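Local atomic coordinates of pyridoxal kinase (Entamoeba histolytica, PDB entry 4S1H), a protein that probably phosphorylates pyridoxal at the expense of ATP to give pyridoxal 5'-phosphate, and binds ADP and magnesium. Residues 9-14 with 38-43; 15-20 with 212-217; 105-110 with 136-141; 173-178 with 189-194. One frame throughout, in Å; residues are numbered along the deposited sequence.

Contact 1. Residues 9-14 with 38-43; sequences SSYVCS and TTHLAN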
loop_
_atom_site.group_PDB
_atom_site.type_symbol
_atom_site.label_atom_id
_atom_site.label_comp_id
_atom_site.label_asym_id
_atom_site.label_seq_id
_atom_site.Cartn_x
_atom_site.Cartn_y
_atom_site.Cartn_z
ATOM N N SER A 9 -2.169 -4.385 -9.976
ATOM C CA SER A 9 -2.297 -3.066 -10.570
ATOM C C SER A 9 -1.070 -2.214 -10.254
ATOM O O SER A 9 -0.091 -2.709 -9.671
ATOM C CB SER A 9 -3.586 -2.370 -10.110
ATOM O OG SER A 9 -3.822 -1.193 -10.875
ATOM N N SER A 10 -1.100 -0.965 -10.656
ATOM C CA SER A 10 0.063 -0.091 -10.608
ATOM C C SER A 10 0.349 0.409 -9.205
ATOM O O SER A 10 -0.481 0.306 -8.313
ATOM C CB SER A 10 -0.176 1.128 -11.498
ATOM O OG SER A 10 -1.431 1.717 -11.171
ATOM N N TYR A 11 1.553 0.947 -9.008
ATOM C CA TYR A 11 1.961 1.516 -7.732
ATOM C C TYR A 11 2.678 2.845 -7.958
ATOM O O TYR A 11 3.531 2.936 -8.852
ATOM C CB TYR A 11 2.859 0.535 -6.962
ATOM C CG TYR A 11 3.320 1.099 -5.657
ATOM C CD1 TYR A 11 2.549 0.970 -4.536
ATOM C CD2 TYR A 11 4.515 1.809 -5.565
ATOM C CE1 TYR A 11 2.918 1.527 -3.333
ATOM C CE2 TYR A 11 4.928 2.359 -4.355
ATOM C CZ TYR A 11 4.135 2.184 -3.241
ATOM O OH TYR A 11 4.475 2.724 -2.025
ATOM N N VAL A 12 2.321 3.836 -7.138
ATOM C CA VAL A 12 3.028 5.121 -7.030
ATOM C C VAL A 12 3.474 5.366 -5.593
ATOM O O VAL A 12 2.718 5.086 -4.664
ATOM C CB VAL A 12 2.173 6.329 -7.494
ATOM C CG1 VAL A 12 2.013 6.250 -8.994
ATOM C CG2 VAL A 12 0.804 6.367 -6.791
ATOM N N CYS A 13 4.699 5.853 -5.428
ATOM C CA CYS A 13 5.261 6.142 -4.079
ATOM C C CYS A 13 4.596 7.307 -3.371
ATOM O O CYS A 13 4.425 7.317 -2.159
ATOM C CB CYS A 13 6.766 6.411 -4.157
ATOM S SG CYS A 13 7.699 5.053 -4.867
ATOM N N SER A 14 4.179 8.298 -4.162
ATOM C CA SER A 14 3.490 9.481 -3.702
ATOM C C SER A 14 2.189 9.583 -4.479
ATOM O O SER A 14 2.123 9.222 -5.673
ATOM C CB SER A 14 4.332 10.698 -3.985
ATOM O OG SER A 14 3.742 11.899 -3.514
ATOM N N THR A 38 2.305 -3.840 -10.638
ATOM C CA THR A 38 2.717 -3.905 -12.037
ATOM C C THR A 38 3.675 -2.761 -12.443
ATOM O O THR A 38 4.227 -2.782 -13.553
ATOM C CB THR A 38 1.521 -3.816 -13.001
ATOM O OG1 THR A 38 0.859 -2.573 -12.794
ATOM C CG2 THR A 38 0.543 -4.927 -12.737
ATOM N N THR A 39 3.830 -1.773 -11.553
ATOM C CA THR A 39 4.804 -0.670 -11.688
ATOM C C THR A 39 5.341 -0.296 -10.322
ATOM O O THR A 39 4.722 -0.607 -9.310
ATOM C CB THR A 39 4.195 0.617 -12.272
ATOM O OG1 THR A 39 3.301 1.242 -11.336
ATOM C CG2 THR A 39 3.416 0.324 -13.564
ATOM N N HIS A 40 6.474 0.390 -10.323
ATOM C CA HIS A 40 6.983 1.095 -9.141
ATOM C C HIS A 40 7.428 2.484 -9.598
ATOM O O HIS A 40 8.589 2.686 -9.962
ATOM C CB HIS A 40 8.117 0.283 -8.499
ATOM C CG HIS A 40 8.726 0.920 -7.280
ATOM N ND1 HIS A 40 10.039 0.706 -6.919
ATOM C CD2 HIS A 40 8.220 1.759 -6.343
ATOM C CE1 HIS A 40 10.320 1.377 -5.820
ATOM N NE2 HIS A 40 9.243 2.018 -5.442
ATOM N N LEU A 41 6.490 3.438 -9.582
ATOM C CA LEU A 41 6.750 4.796 -10.034
ATOM C C LEU A 41 6.763 5.765 -8.868
ATOM O O LEU A 41 6.115 5.534 -7.859
ATOM C CB LEU A 41 5.654 5.261 -10.988
ATOM C CG LEU A 41 5.360 4.282 -12.127
ATOM C CD1 LEU A 41 4.203 4.800 -12.959
ATOM C CD2 LEU A 41 6.589 4.092 -12.992
ATOM N N ALA A 42 7.470 6.862 -9.023
ATOM C CA ALA A 42 7.514 7.899 -7.993
ATOM C C ALA A 42 6.167 8.541 -7.771
ATOM O O ALA A 42 5.775 8.830 -6.662
ATOM C CB ALA A 42 8.503 8.974 -8.385
ATOM N N ASN A 43 5.475 8.797 -8.892
ATOM C CA ASN A 43 4.230 9.557 -8.888
ATOM C C ASN A 43 3.452 9.213 -10.166
ATOM O O ASN A 43 3.956 8.495 -11.017
ATOM C CB ASN A 43 4.540 11.053 -8.796
ATOM C CG ASN A 43 5.665 11.487 -9.726
ATOM O OD1 ASN A 43 6.795 11.748 -9.295
ATOM N ND2 ASN A 43 5.363 11.540 -11.033
#
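Ser-9 O accepts the backbone N-H of Thr-38 at 2.8 Å, the donor standing above the carbonyl plane. Ser-10, which binds pyridoxal 5'-phosphate in another structure of this enzyme, has CB 3.5 Å from Thr-39 OG1. That hydroxyl receives the backbone N-H of Tyr-11 in a nearly straight bond, Tyr-11 N to Thr-39 OG1 2.9 Å, so a side chain stands where a strand carbonyl might; chi1 of 70° in Thr-39 tucks OG1 between its own N and carbonyl carbon. Tyr-11 O accepts Leu-41 N. The Tyr-11 ring, with CG anti to the backbone N (chi1 179°), runs beside the His-40 ring, rim to rim with the planes 49° apart, and its OH reaches Phe-35 O of the second subunit. The residues after strand 5-9 continue alongside the end of its parallel neighbour 33-41 in this ribokinase-clan fold, with one bridge at Val-12 and Leu-41. Val-12 CG1 rests 3.5 Å from Asn-43 C. Cys-13 N bonds to Leu-41 O at 2.8 Å, while Cys-13 SG comes obliquely to the His-40 ring, 3.5 Å from NE2, a nitrogen hydrogen-bonded to Leu-37 N of the second subunit. Ser-14 N donates to Ala-42 O at 3.0 Å.

Contact 2. Residues 15-20 with 212-217; sequences GFVGNR and DFTGVG. With ADP (adenosine-5'-diphosphate), chain C.
Val-17 meets segment 212-217 with one methyl: its CG1 lies 3.6 Å from Thr-214 CG2, the two side chains crossing obliquely. In Val-17, chi1 of -61° sets CG1 anti to the carbonyl carbon; in Thr-214 it is CG2 that stands anti to the backbone N, leaving the methyl rather than the hydroxyl to make the contact. The same Val-17 CG1 is 4.1 Å from Gly-215 N. Gly-215 supplies backbone alone, and Phe-16 O comes to 3.7 Å from its CA, on the side where a side chain would have to sit; its positive phi of 80° also suits glycine. No hydrogen bond links the two segments. Gly-215 is the N-cap of helix 216-229, whose first turn borders the nucleotide, as in the ribokinase clan, where the amino end of this helix receives the phosphates. Gly-217 N donates to ADP O2B at 3.0 Å, and the lack of a side chain there leaves room for the terminal phosphate. Val-216 CG2 touches ADP C8 at 3.7 Å, while ADP N6 lies at the edge of the Phe-213 ring, near its plane. In the same first turn, Asp-218 OD2 accepts the N-H of Gly-18.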
loop_
_atom_site.group_PDB
_atom_site.type_symbol
_atom_site.label_atom_id
_atom_site.label_comp_id
_atom_site.label_asym_id
_atom_site.label_seq_id
_atom_site.Cartn_x
_atom_site.Cartn_y
_atom_site.Cartn_z
ATOM N N GLY A 15 1.168 10.028 -3.782
ATOM C CA GLY A 15 -0.174 10.065 -4.361
ATOM C C GLY A 15 -0.920 8.757 -4.470
ATOM O O GLY A 15 -0.548 7.736 -3.895
ATOM N N PHE A 16 -2.018 8.778 -5.216
ATOM C CA PHE A 16 -3.041 7.743 -5.105
ATOM C C PHE A 16 -3.563 7.374 -6.492
ATOM O O PHE A 16 -4.408 8.064 -7.078
ATOM C CB PHE A 16 -4.162 8.203 -4.155
ATOM C CG PHE A 16 -3.650 8.897 -2.915
ATOM C CD1 PHE A 16 -3.048 8.172 -1.911
ATOM C CD2 PHE A 16 -3.676 10.291 -2.813
ATOM C CE1 PHE A 16 -2.525 8.813 -0.789
ATOM C CE2 PHE A 16 -3.163 10.944 -1.693
ATOM C CZ PHE A 16 -2.581 10.196 -0.675
ATOM N N VAL A 17 -3.039 6.275 -7.007
ATOM C CA VAL A 17 -3.621 5.548 -8.159
ATOM C C VAL A 17 -3.477 4.057 -7.919
ATOM O O VAL A 17 -2.743 3.638 -7.005
ATOM C CB VAL A 17 -2.972 5.932 -9.517
ATOM C CG1 VAL A 17 -3.169 7.411 -9.814
ATOM C CG2 VAL A 17 -1.500 5.569 -9.559
ATOM N N GLY A 18 -4.186 3.269 -8.739
ATOM C CA GLY A 18 -4.038 1.851 -8.822
ATOM C C GLY A 18 -4.058 1.121 -7.500
ATOM O O GLY A 18 -4.923 1.356 -6.629
ATOM N N ASN A 19 -3.073 0.248 -7.326
ATOM C CA ASN A 19 -3.000 -0.525 -6.084
ATOM C C ASN A 19 -2.772 0.295 -4.807
ATOM O O ASN A 19 -3.101 -0.178 -3.735
ATOM C CB ASN A 19 -1.978 -1.671 -6.165
ATOM C CG ASN A 19 -2.615 -3.015 -6.389
ATOM O OD1 ASN A 19 -3.827 -3.181 -6.249
ATOM N ND2 ASN A 19 -1.808 -3.990 -6.723
ATOM N N ARG A 20 -2.258 1.511 -4.911
ATOM C CA ARG A 20 -2.171 2.393 -3.757
ATOM C C ARG A 20 -3.565 2.796 -3.253
ATOM O O ARG A 20 -3.829 2.752 -2.051
ATOM C CB ARG A 20 -1.267 3.572 -4.047
ATOM C CG ARG A 20 -0.929 4.432 -2.884
ATOM C CD ARG A 20 0.081 3.830 -1.895
ATOM N NE ARG A 20 0.020 4.777 -0.772
ATOM C CZ ARG A 20 -0.505 4.582 0.439
ATOM N NH1 ARG A 20 -0.978 3.393 0.829
ATOM N NH2 ARG A 20 -0.581 5.613 1.257
ATOM N N ASP A 212 -10.187 17.596 -14.075
ATOM C CA ASP A 212 -9.954 16.187 -14.464
ATOM C C ASP A 212 -9.068 15.563 -13.373
ATOM O O ASP A 212 -7.934 16.001 -13.130
ATOM C CB ASP A 212 -9.372 15.949 -15.874
ATOM C CG ASP A 212 -9.751 14.558 -16.452
ATOM O OD1 ASP A 212 -10.950 14.283 -16.687
ATOM O OD2 ASP A 212 -8.844 13.732 -16.691
ATOM N N PHE A 213 -9.625 14.553 -12.708
ATOM C CA PHE A 213 -9.020 13.967 -11.516
ATOM C C PHE A 213 -8.336 12.670 -11.913
ATOM O O PHE A 213 -8.723 12.010 -12.897
ATOM C CB PHE A 213 -10.103 13.706 -10.452
ATOM C CG PHE A 213 -10.729 14.963 -9.912
ATOM C CD1 PHE A 213 -10.080 15.713 -8.912
ATOM C CD2 PHE A 213 -11.952 15.422 -10.407
ATOM C CE1 PHE A 213 -10.652 16.863 -8.411
ATOM C CE2 PHE A 213 -12.519 16.585 -9.915
ATOM C CZ PHE A 213 -11.870 17.315 -8.923
ATOM N N THR A 214 -7.307 12.323 -11.141
ATOM C CA THR A 214 -6.550 11.123 -11.375
ATOM C C THR A 214 -6.805 10.157 -10.195
ATOM O O THR A 214 -6.995 10.579 -9.057
ATOM C CB THR A 214 -5.058 11.483 -11.555
ATOM O OG1 THR A 214 -4.919 12.362 -12.685
ATOM C CG2 THR A 214 -4.214 10.243 -11.776
ATOM N N GLY A 215 -6.899 8.879 -10.508
ATOM C CA GLY A 215 -7.224 7.850 -9.508
ATOM C C GLY A 215 -8.689 7.690 -9.129
ATOM O O GLY A 215 -9.033 6.920 -8.218
ATOM N N VAL A 216 -9.575 8.409 -9.798
ATOM C CA VAL A 216 -10.994 8.356 -9.413
ATOM C C VAL A 216 -11.659 7.047 -9.807
ATOM O O VAL A 216 -12.422 6.453 -9.040
ATOM C CB VAL A 216 -11.802 9.568 -9.940
ATOM C CG1 VAL A 216 -11.556 10.760 -9.056
ATOM C CG2 VAL A 216 -11.484 9.914 -11.400
ATOM N N GLY A 217 -11.371 6.573 -11.012
ATOM C CA GLY A 217 -11.849 5.280 -11.434
ATOM C C GLY A 217 -11.322 4.157 -10.581
ATOM O O GLY A 217 -12.035 3.209 -10.296
HETATM P PB ADP C . -11.480 6.924 -14.765
HETATM O O1B ADP C . -11.588 7.859 -15.948
HETATM O O2B ADP C . -10.389 7.319 -13.784
HETATM O O3B ADP C . -11.500 5.490 -15.198
HETATM P PA ADP C . -14.122 8.016 -14.278
HETATM O O1A ADP C . -15.124 7.176 -15.022
HETATM O O2A ADP C . -13.648 9.297 -14.880
HETATM O O3A ADP C . -12.829 7.107 -13.915
HETATM O "O5'" ADP C . -14.667 8.334 -12.827
HETATM C "C5'" ADP C . -15.115 7.353 -11.914
HETATM C "C4'" ADP C . -16.202 7.987 -11.092
HETATM O "O4'" ADP C . -15.680 9.139 -10.429
HETATM C "C3'" ADP C . -17.344 8.492 -11.967
HETATM O "O3'" ADP C . -18.345 7.483 -12.145
HETATM C "C2'" ADP C . -17.823 9.687 -11.201
HETATM O "O2'" ADP C . -18.723 9.274 -10.183
HETATM C "C1'" ADP C . -16.576 10.236 -10.532
HETATM N N9 ADP C . -15.926 11.364 -11.241
HETATM C C8 ADP C . -14.820 11.371 -11.997
HETATM N N7 ADP C . -14.529 12.617 -12.448
HETATM C C5 ADP C . -15.474 13.432 -11.957
HETATM C C6 ADP C . -15.771 14.882 -12.022
HETATM N N6 ADP C . -14.969 15.695 -12.740
HETATM N N1 ADP C . -16.865 15.322 -11.364
HETATM C C2 ADP C . -17.672 14.490 -10.648
HETATM N N3 ADP C . -17.451 13.163 -10.542
HETATM C C4 ADP C . -16.387 12.601 -11.163
#

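Contact 3. Residues 105-110 with 136-141; sequences KVYFLC and YADIIT. With MG (magnesium ion), chain D.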
loop_
_atom_site.group_PDB
_atom_site.type_symbol
_atom_site.label_atom_id
_atom_site.label_comp_id
_atom_site.label_asym_id
_atom_site.label_seq_id
_atom_site.Cartn_x
_atom_site.Cartn_y
_atom_site.Cartn_z
ATOM N N LYS A 105 -14.910 -20.777 -6.748
ATOM C CA LYS A 105 -15.617 -19.644 -7.313
ATOM C C LYS A 105 -14.864 -18.366 -6.923
ATOM O O LYS A 105 -14.642 -18.103 -5.738
ATOM C CB LYS A 105 -17.052 -19.605 -6.821
ATOM C CG LYS A 105 -17.949 -18.842 -7.770
ATOM C CD LYS A 105 -19.354 -18.741 -7.259
ATOM C CE LYS A 105 -20.340 -18.795 -8.413
ATOM N NZ LYS A 105 -21.756 -18.763 -7.960
ATOM N N VAL A 106 -14.411 -17.621 -7.921
ATOM C CA VAL A 106 -13.675 -16.393 -7.704
ATOM C C VAL A 106 -14.360 -15.315 -8.542
ATOM O O VAL A 106 -14.504 -15.465 -9.748
ATOM C CB VAL A 106 -12.191 -16.532 -8.095
ATOM C CG1 VAL A 106 -11.422 -15.227 -7.902
ATOM C CG2 VAL A 106 -11.551 -17.653 -7.278
ATOM N N TYR A 107 -14.792 -14.256 -7.887
ATOM C CA TYR A 107 -15.396 -13.108 -8.537
ATOM C C TYR A 107 -14.279 -12.172 -9.049
ATOM O O TYR A 107 -13.513 -11.604 -8.273
ATOM C CB TYR A 107 -16.324 -12.390 -7.556
ATOM C CG TYR A 107 -17.173 -11.264 -8.132
ATOM C CD1 TYR A 107 -18.434 -11.516 -8.690
ATOM C CD2 TYR A 107 -16.749 -9.934 -8.073
ATOM C CE1 TYR A 107 -19.212 -10.476 -9.198
ATOM C CE2 TYR A 107 -17.521 -8.889 -8.588
ATOM C CZ TYR A 107 -18.755 -9.165 -9.136
ATOM O OH TYR A 107 -19.522 -8.132 -9.632
ATOM N N PHE A 108 -14.194 -12.002 -10.366
ATOM C CA PHE A 108 -13.145 -11.206 -10.987
ATOM C C PHE A 108 -13.705 -9.909 -11.532
ATOM O O PHE A 108 -14.540 -9.913 -12.451
ATOM C CB PHE A 108 -12.451 -12.049 -12.047
ATOM C CG PHE A 108 -11.440 -11.315 -12.905
ATOM C CD1 PHE A 108 -10.735 -10.191 -12.459
ATOM C CD2 PHE A 108 -11.197 -11.773 -14.206
ATOM C CE1 PHE A 108 -9.807 -9.564 -13.280
ATOM C CE2 PHE A 108 -10.240 -11.168 -14.991
ATOM C CZ PHE A 108 -9.541 -10.067 -14.532
ATOM N N LEU A 109 -13.299 -8.807 -10.919
ATOM C CA LEU A 109 -13.557 -7.462 -11.408
ATOM C C LEU A 109 -12.345 -7.014 -12.199
ATOM O O LEU A 109 -11.261 -6.822 -11.639
ATOM C CB LEU A 109 -13.825 -6.502 -10.237
ATOM C CG LEU A 109 -14.266 -5.064 -10.574
ATOM C CD1 LEU A 109 -14.818 -4.408 -9.318
ATOM C CD2 LEU A 109 -13.171 -4.207 -11.161
ATOM N N CYS A 110 -12.506 -6.834 -13.494
ATOM C CA CYS A 110 -11.469 -6.347 -14.375
ATOM C C CYS A 110 -11.710 -4.870 -14.616
ATOM O O CYS A 110 -12.745 -4.482 -15.174
ATOM C CB CYS A 110 -11.444 -7.125 -15.693
ATOM S SG CYS A 110 -10.149 -6.598 -16.829
ATOM N N TYR A 136 -12.623 -13.100 -19.180
ATOM C CA TYR A 136 -12.668 -13.901 -17.977
ATOM C C TYR A 136 -13.378 -13.217 -16.800
ATOM O O TYR A 136 -13.602 -13.842 -15.784
ATOM C CB TYR A 136 -11.238 -14.326 -17.589
ATOM C CG TYR A 136 -10.557 -15.115 -18.700
ATOM C CD1 TYR A 136 -10.727 -16.502 -18.821
ATOM C CD2 TYR A 136 -9.799 -14.471 -19.665
ATOM C CE1 TYR A 136 -10.126 -17.216 -19.852
ATOM C CE2 TYR A 136 -9.199 -15.171 -20.698
ATOM C CZ TYR A 136 -9.362 -16.541 -20.796
ATOM O OH TYR A 136 -8.746 -17.219 -21.833
ATOM N N ALA A 137 -13.751 -11.950 -16.946
ATOM C CA ALA A 137 -14.304 -11.157 -15.853
ATOM C C ALA A 137 -15.771 -11.404 -15.573
ATOM O O ALA A 137 -16.582 -11.633 -16.488
ATOM C CB ALA A 137 -14.077 -9.670 -16.122
ATOM N N ASP A 138 -16.123 -11.316 -14.303
ATOM C CA ASP A 138 -17.508 -11.310 -13.863
ATOM C C ASP A 138 -18.164 -9.929 -14.044
ATOM O O ASP A 138 -19.369 -9.825 -14.258
ATOM C CB ASP A 138 -17.554 -11.784 -12.430
ATOM C CG ASP A 138 -17.110 -13.234 -12.304
ATOM O OD1 ASP A 138 -17.936 -14.139 -12.633
ATOM O OD2 ASP A 138 -15.927 -13.465 -11.987
ATOM N N ILE A 139 -17.354 -8.881 -13.954
ATOM C CA ILE A 139 -17.763 -7.508 -14.140
ATOM C C ILE A 139 -16.574 -6.712 -14.649
ATOM O O ILE A 139 -15.402 -6.951 -14.225
ATOM C CB ILE A 139 -18.329 -6.930 -12.842
ATOM C CG1 ILE A 139 -18.822 -5.513 -13.033
ATOM C CG2 ILE A 139 -17.283 -6.985 -11.717
ATOM C CD1 ILE A 139 -19.612 -4.987 -11.863
ATOM N N ILE A 140 -16.834 -5.753 -15.518
ATOM C CA ILE A 140 -15.799 -4.845 -15.966
ATOM C C ILE A 140 -16.223 -3.412 -15.704
ATOM O O ILE A 140 -17.423 -3.111 -15.770
ATOM C CB ILE A 140 -15.375 -5.071 -17.426
ATOM C CG1 ILE A 140 -16.499 -4.751 -18.426
ATOM C CG2 ILE A 140 -14.926 -6.513 -17.627
ATOM C CD1 ILE A 140 -15.989 -4.721 -19.855
ATOM N N THR A 141 -15.254 -2.518 -15.470
ATOM C CA THR A 141 -15.526 -1.114 -15.070
ATOM C C THR A 141 -14.790 -0.069 -15.925
ATOM O O THR A 141 -14.045 0.785 -15.379
ATOM C CB THR A 141 -15.198 -0.914 -13.578
ATOM O OG1 THR A 141 -13.840 -1.294 -13.358
ATOM C CG2 THR A 141 -16.062 -1.772 -12.690
HETATM MG MG MG D . -12.414 1.789 -14.421
HETATM O O HOH W 1 -17.495 -16.186 -10.576
HETATM O O HOH W 2 -11.345 1.943 -16.074
HETATM O O HOH W 3 -13.512 1.755 -12.383
HETATM O O HOH W 4 -13.372 3.569 -14.774
HETATM O O HOH W 5 -10.811 2.840 -13.315
#
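Asp-138 turns its carboxylate to the neighbouring strand: with CG beside the backbone N (chi1 -65°), OD2 accepts the backbone N-H of Phe-108 at 2.8 Å, nearly straight and on the anti side. Lys-101 forms a salt bridge to the same OD2, which probably favours the charged form. Water 1 donates to Asp-138 OD1 and Val-106 O. Tyr-107 holds CG anti to its backbone N (chi1 -173°), and Asp-138 CB lies over one face of its ring, offset toward the rim, in a CH-pi contact 4.1 Å from the centroid, with ring and carboxylate planes 12° apart. Tyr-107 OH is 3.3 Å from Ile-139 CG2. This methyl also packs against Leu-109 CG at 3.8 Å. On the other side of the sheet Ala-137 CB sits over the Phe-108 ring and touches Cys-110 CB at 3.7 Å, while Tyr-136 O is at the ring edge. Parallel bridges join Leu-109 to Ile-139 and Cys-110 to Ile-140, and Thr-141 O binds magnesium at 2.1 Å, with Asp-111 and four waters completing the shell. Strand 107-110 runs between 78-81 and 139-140; helix 216-229 packs on Tyr-107, Leu-109 and Thr-141, helix 87-100 on Val-106 and Tyr-136.

Contact 4. Residues 173-178 with 189-194; sequences IPVILV and LLCSFK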
loop_
_atom_site.group_PDB
_atom_site.type_symbol
_atom_site.label_atom_id
_atom_site.label_comp_id
_atom_site.label_asym_id
_atom_site.label_seq_id
_atom_site.Cartn_x
_atom_site.Cartn_y
_atom_site.Cartn_z
ATOM N N ILE A 173 -19.361 -11.526 -21.355
ATOM C CA ILE A 173 -19.132 -10.696 -20.142
ATOM C C ILE A 173 -20.471 -10.380 -19.468
ATOM O O ILE A 173 -21.323 -9.747 -20.076
ATOM C CB ILE A 173 -18.363 -9.406 -20.444
ATOM C CG1 ILE A 173 -16.963 -9.789 -20.976
ATOM C CG2 ILE A 173 -18.267 -8.532 -19.186
ATOM C CD1 ILE A 173 -16.203 -8.677 -21.658
ATOM N N PRO A 174 -20.674 -10.855 -18.222
ATOM C CA PRO A 174 -22.014 -10.710 -17.644
ATOM C C PRO A 174 -22.437 -9.294 -17.277
ATOM O O PRO A 174 -23.626 -8.988 -17.409
ATOM C CB PRO A 174 -21.963 -11.584 -16.383
ATOM C CG PRO A 174 -20.760 -12.435 -16.546
ATOM C CD PRO A 174 -19.794 -11.664 -17.358
ATOM N N VAL A 175 -21.519 -8.452 -16.811
ATOM C CA VAL A 175 -21.870 -7.131 -16.284
ATOM C C VAL A 175 -20.843 -6.118 -16.736
ATOM O O VAL A 175 -19.648 -6.357 -16.632
ATOM C CB VAL A 175 -22.006 -7.107 -14.764
ATOM C CG1 VAL A 175 -22.507 -5.745 -14.301
ATOM C CG2 VAL A 175 -22.923 -8.220 -14.265
ATOM N N ILE A 176 -21.299 -4.972 -17.206
ATOM C CA ILE A 176 -20.432 -3.897 -17.652
ATOM C C ILE A 176 -20.922 -2.644 -16.972
ATOM O O ILE A 176 -22.063 -2.240 -17.177
ATOM C CB ILE A 176 -20.421 -3.720 -19.178
ATOM C CG1 ILE A 176 -20.025 -5.033 -19.912
ATOM C CG2 ILE A 176 -19.503 -2.590 -19.588
ATOM C CD1 ILE A 176 -20.473 -5.040 -21.347
ATOM N N LEU A 177 -20.072 -2.034 -16.158
ATOM C CA LEU A 177 -20.334 -0.777 -15.522
ATOM C C LEU A 177 -19.510 0.259 -16.282
ATOM O O LEU A 177 -18.299 0.309 -16.157
ATOM C CB LEU A 177 -19.905 -0.830 -14.034
ATOM C CG LEU A 177 -20.331 0.353 -13.197
ATOM C CD1 LEU A 177 -21.844 0.411 -13.021
ATOM C CD2 LEU A 177 -19.648 0.334 -11.840
ATOM N N VAL A 178 -20.177 1.078 -17.094
ATOM C CA VAL A 178 -19.530 2.154 -17.819
ATOM C C VAL A 178 -19.526 3.360 -16.890
ATOM O O VAL A 178 -20.560 3.897 -16.559
ATOM C CB VAL A 178 -20.247 2.478 -19.156
ATOM C CG1 VAL A 178 -19.367 3.436 -19.937
ATOM C CG2 VAL A 178 -20.513 1.213 -19.948
ATOM N N LEU A 189 -23.365 7.244 -15.644
ATOM C CA LEU A 189 -22.894 5.910 -15.435
ATOM C C LEU A 189 -23.970 4.970 -15.950
ATOM O O LEU A 189 -25.144 5.219 -15.723
ATOM C CB LEU A 189 -22.602 5.692 -13.945
ATOM C CG LEU A 189 -22.304 4.294 -13.440
ATOM C CD1 LEU A 189 -21.258 4.361 -12.312
ATOM C CD2 LEU A 189 -23.569 3.593 -12.971
ATOM N N LEU A 190 -23.566 3.926 -16.666
ATOM C CA LEU A 190 -24.466 2.902 -17.178
ATOM C C LEU A 190 -24.068 1.542 -16.603
ATOM O O LEU A 190 -22.863 1.193 -16.580
ATOM C CB LEU A 190 -24.413 2.872 -18.701
ATOM C CG LEU A 190 -25.030 1.645 -19.386
ATOM C CD1 LEU A 190 -26.549 1.657 -19.294
ATOM C CD2 LEU A 190 -24.551 1.616 -20.824
ATOM N N CYS A 191 -25.027 0.802 -16.050
ATOM C CA CYS A 191 -24.796 -0.586 -15.635
ATOM C C CYS A 191 -25.621 -1.470 -16.544
ATOM O O CYS A 191 -26.854 -1.352 -16.564
ATOM C CB CYS A 191 -25.215 -0.815 -14.211
ATOM S SG CYS A 191 -24.540 -2.349 -13.554
ATOM N N SER A 192 -24.937 -2.320 -17.305
ATOM C CA SER A 192 -25.555 -3.109 -18.361
ATOM C C SER A 192 -25.306 -4.583 -18.042
ATOM O O SER A 192 -24.179 -4.979 -17.776
ATOM C CB SER A 192 -24.906 -2.777 -19.689
ATOM O OG SER A 192 -25.387 -3.583 -20.765
ATOM N N PHE A 193 -26.361 -5.393 -18.179
ATOM C CA PHE A 193 -26.329 -6.823 -17.892
ATOM C C PHE A 193 -26.543 -7.636 -19.162
ATOM O O PHE A 193 -27.423 -7.315 -20.009
ATOM C CB PHE A 193 -27.384 -7.210 -16.866
ATOM C CG PHE A 193 -27.198 -6.568 -15.545
ATOM C CD1 PHE A 193 -27.710 -5.312 -15.293
ATOM C CD2 PHE A 193 -26.493 -7.230 -14.537
ATOM C CE1 PHE A 193 -27.550 -4.705 -14.075
ATOM C CE2 PHE A 193 -26.322 -6.622 -13.302
ATOM C CZ PHE A 193 -26.832 -5.357 -13.067
ATOM N N LYS A 194 -25.757 -8.694 -19.321
ATOM C CA LYS A 194 -25.998 -9.693 -20.380
ATOM C C LYS A 194 -27.369 -10.337 -20.210
ATOM O O LYS A 194 -28.111 -10.534 -21.195
ATOM C CB LYS A 194 -24.901 -10.767 -20.358
ATOM C CG LYS A 194 -25.062 -11.906 -21.361
ATOM C CD LYS A 194 -23.896 -12.875 -21.295
ATOM C CE LYS A 194 -24.111 -14.079 -22.188
ATOM N NZ LYS A 194 -24.047 -13.738 -23.637
#
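Ile-176 and Ser-192 form a hydrogen-bonded pair, N of each donating to O of the other, both at 2.9 Å. Val-178 and Leu-190 repeat the reciprocal pattern, with the shorter bond from Val-178 N to Leu-190 O at 2.7 Å. At the far end Lys-194 N donates almost straight to Pro-174 O. Alongside these bonds, CA-H groups of Val-175, Leu-177, Leu-189, Cys-191 and Phe-193 point at carbonyl oxygens of the other segment. Apolar contacts line the face of Val-175, Leu-177, Cys-191 and Phe-193. There Leu-177 CD1 touches Leu-189 CD2 at 3.6 Å and Cys-191 CB at 3.8 Å; CG is anti to the backbone N (chi1 -171°), and chi2 of 67° places CD1. Val-175 splits its methyls: CG2 meets Phe-193 CD2 at 3.7 Å, obliquely to the ring, and CG1 lies 4.0 Å from Cys-191 SG. On the face of Ile-176, Val-178 CG2 and Leu-190 CD2 approach to 4.2 Å. One histidine ties off polar ends: Ser-192 OG bonds to His-169 NE2, Lys-194 NZ to His-169 O. The segments belong to the antiparallel beta hairpin 175-183 and 186-193, which lies beside the nucleotide site: Thr-179 and Ser-180 bind ADP, and Leu-189 approaches it.

From the N terminus, contact 1 is the first to close, joining the end of strand 5-9 to strand 33-41 around helix 18-28. Segment 15-20 lies within that loop but finds its partner at 212-217, so contacts 1 and 2 cross; they also touch, Ser-10 O lying 2.8 Å from Asn-19 N. The long loop of contact 2 encloses contacts 3 and 4, which follow one another in series. Contact 3 joins strand 107-110 to strand 139-140; contact 4 closes the hairpin 175-193. These two meet where Ile-140 O approaches Leu-177 N at 2.9 Å, connecting the mixed central sheet to the antiparallel one. Contacts 1 and 4 lie on opposite sides of the chain's centre.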